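Local coordinates for protein GCN5-related N-acetyltransferase (Brucella melitensis biovar Abortus, PDB 4J3G) that probably transfers an acetyl group from acetyl-coenzyme A to an amino group, perhaps the N-terminal alanine of a ribosomal protein, at residues Asp72-Leu77 with Ala89-Phe94. Residues are numbered along the deposited sequence; the frame is centred on the assembly and turned at random.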
loop_
_atom_site.group_PDB
_atom_site.type_symbol
_atom_site.label_atom_id
_atom_site.label_comp_id
_atom_site.label_asym_id
_atom_site.label_seq_id
_atom_site.Cartn_x
_atom_site.Cartn_y
_atom_site.Cartn_z
ATOM N N ASP A 72 -15.137 5.852 10.018
ATOM C CA ASP A 72 -14.193 6.532 9.132
ATOM C C ASP A 72 -14.804 7.096 7.855
ATOM O O ASP A 72 -14.096 7.684 7.036
ATOM C CB ASP A 72 -13.083 5.553 8.707
ATOM C CG ASP A 72 -12.255 5.085 9.843
ATOM O OD1 ASP A 72 -12.314 5.706 10.924
ATOM O OD2 ASP A 72 -11.544 4.072 9.659
ATOM N N GLY A 73 -16.092 6.871 7.650
ATOM C CA GLY A 73 -16.791 7.410 6.510
ATOM C C GLY A 73 -16.703 6.589 5.243
ATOM O O GLY A 73 -16.935 7.103 4.134
ATOM N N PHE A 74 -16.393 5.315 5.388
ATOM C CA PHE A 74 -16.213 4.445 4.249
ATOM C C PHE A 74 -17.402 3.494 4.124
ATOM O O PHE A 74 -17.749 2.807 5.091
ATOM C CB PHE A 74 -14.904 3.668 4.400
ATOM C CG PHE A 74 -13.677 4.546 4.471
ATOM C CD1 PHE A 74 -13.477 5.563 3.535
ATOM C CD2 PHE A 74 -12.754 4.379 5.470
ATOM C CE1 PHE A 74 -12.338 6.392 3.597
ATOM C CE2 PHE A 74 -11.615 5.171 5.543
ATOM C CZ PHE A 74 -11.390 6.167 4.605
ATOM N N PRO A 75 -18.033 3.461 2.946
ATOM C CA PRO A 75 -19.220 2.628 2.703
ATOM C C PRO A 75 -18.926 1.137 2.751
ATOM O O PRO A 75 -17.816 0.699 2.366
ATOM C CB PRO A 75 -19.607 2.956 1.272
ATOM C CG PRO A 75 -18.421 3.552 0.666
ATOM C CD PRO A 75 -17.645 4.216 1.744
ATOM N N VAL A 76 -19.869 0.396 3.295
ATOM C CA VAL A 76 -19.930 -1.044 3.089
ATOM C C VAL A 76 -21.287 -1.402 2.473
ATOM O O VAL A 76 -22.310 -1.209 3.087
ATOM C CB VAL A 76 -19.728 -1.861 4.380
ATOM C CG1 VAL A 76 -19.701 -3.327 4.007
ATOM C CG2 VAL A 76 -18.445 -1.472 5.117
ATOM N N LEU A 77 -21.259 -1.949 1.259
ATOM C CA LEU A 77 -22.449 -2.331 0.536
ATOM C C LEU A 77 -22.639 -3.849 0.585
ATOM O O LEU A 77 -21.646 -4.640 0.496
ATOM C CB LEU A 77 -22.363 -1.897 -0.924
ATOM C CG LEU A 77 -22.108 -0.407 -1.105
ATOM C CD1 LEU A 77 -22.071 -0.079 -2.587
ATOM C CD2 LEU A 77 -23.143 0.426 -0.360
ATOM N N ALA A 89 -19.189 -5.319 -0.707
ATOM C CA ALA A 89 -18.082 -4.495 -1.244
ATOM C C ALA A 89 -17.781 -3.332 -0.342
ATOM O O ALA A 89 -18.679 -2.757 0.320
ATOM C CB ALA A 89 -18.400 -3.962 -2.655
ATOM N N SER A 90 -16.515 -2.941 -0.329
ATOM C CA SER A 90 -16.150 -1.778 0.423
ATOM C C SER A 90 -14.901 -1.141 -0.154
ATOM O O SER A 90 -14.291 -1.644 -1.092
ATOM C CB SER A 90 -15.951 -2.149 1.901
ATOM O OG SER A 90 -15.901 -0.977 2.707
ATOM N N TYR A 91 -14.561 0.020 0.388
ATOM C CA TYR A 91 -13.250 0.620 0.121
ATOM C C TYR A 91 -12.732 1.282 1.357
ATOM O O TYR A 91 -13.500 1.607 2.283
ATOM C CB TYR A 91 -13.263 1.566 -1.056
ATOM C CG TYR A 91 -14.030 2.817 -0.903
ATOM C CD1 TYR A 91 -13.550 3.884 -0.108
ATOM C CD2 TYR A 91 -15.199 3.017 -1.615
ATOM C CE1 TYR A 91 -14.278 5.052 0.016
ATOM C CE2 TYR A 91 -15.901 4.201 -1.509
ATOM C CZ TYR A 91 -15.442 5.205 -0.705
ATOM O OH TYR A 91 -16.193 6.375 -0.592
ATOM N N GLY A 92 -11.397 1.384 1.415
ATOM C CA GLY A 92 -10.717 2.015 2.535
ATOM C C GLY A 92 -9.424 2.663 2.068
ATOM O O GLY A 92 -9.180 2.803 0.878
ATOM N N PRO A 93 -8.597 3.073 2.996
ATOM C CA PRO A 93 -7.437 3.826 2.614
ATOM C C PRO A 93 -6.472 3.020 1.746
ATOM O O PRO A 93 -6.275 1.828 1.981
ATOM C CB PRO A 93 -6.772 4.148 3.967
ATOM C CG PRO A 93 -7.856 4.046 4.962
ATOM C CD PRO A 93 -8.766 2.983 4.464
ATOM N N PHE A 94 -5.959 3.640 0.692
ATOM C CA PHE A 94 -4.971 2.978 -0.174
ATOM C C PHE A 94 -3.612 2.904 0.530
ATOM O O PHE A 94 -3.007 1.824 0.638
ATOM C CB PHE A 94 -4.842 3.728 -1.507
ATOM C CG PHE A 94 -3.704 3.249 -2.355
ATOM C CD1 PHE A 94 -3.588 1.911 -2.686
ATOM C CD2 PHE A 94 -2.726 4.123 -2.765
ATOM C CE1 PHE A 94 -2.542 1.471 -3.473
ATOM C CE2 PHE A 94 -1.662 3.685 -3.533
ATOM C CZ PHE A 94 -1.561 2.363 -3.865
#
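The F74 ring lies between two stretches of backbone: G92 CA sits over the centre of one face, 4.2 Å above the plane, and D72 O over the opposite face. P93 meets the same ring obliquely, its CD 3.8 Å from F74 CE2, and the Y91 ring approaches obliquely at the far corner, Y91 CE1 to F74 CD1 3.6 Å, with the two ring planes inclined at 63°. P75 covers a face of the Y91 ring in a CH-pi contact, P75 CD 3.9 Å from the ring centroid. A chi1 of 67°, with CG between the backbone N and the carbonyl carbon, carries the Y91 ring to P75. In the hairpin of strands 76-81 and 84-93, L77 and A89 form an antiparallel hydrogen-bonded pair, L77 N to A89 O 2.9 Å and A89 N to L77 O 2.8 Å. S90 OG donates to P75 O at 2.6 Å, tilted from the carbonyl plane, its chi1 of -166° placing OG anti to the backbone N, while V76 CG2 packs beside the same hydroxyl. Helix 59-72 closes in a Schellman motif at G73, and its R69 donates NE to S90 OG; helix 119-133 covers L77, A89 and Y91 on the other face of the sheet. With a donor and an acceptor role both used, the buried serine hydroxyl links the incoming loop, the central GNAT sheet and the preceding helix. It takes up the P75 carbonyl, while the buried Y91 N has no hydrogen-bond partner in the model, so the pairing here is not ladder-like.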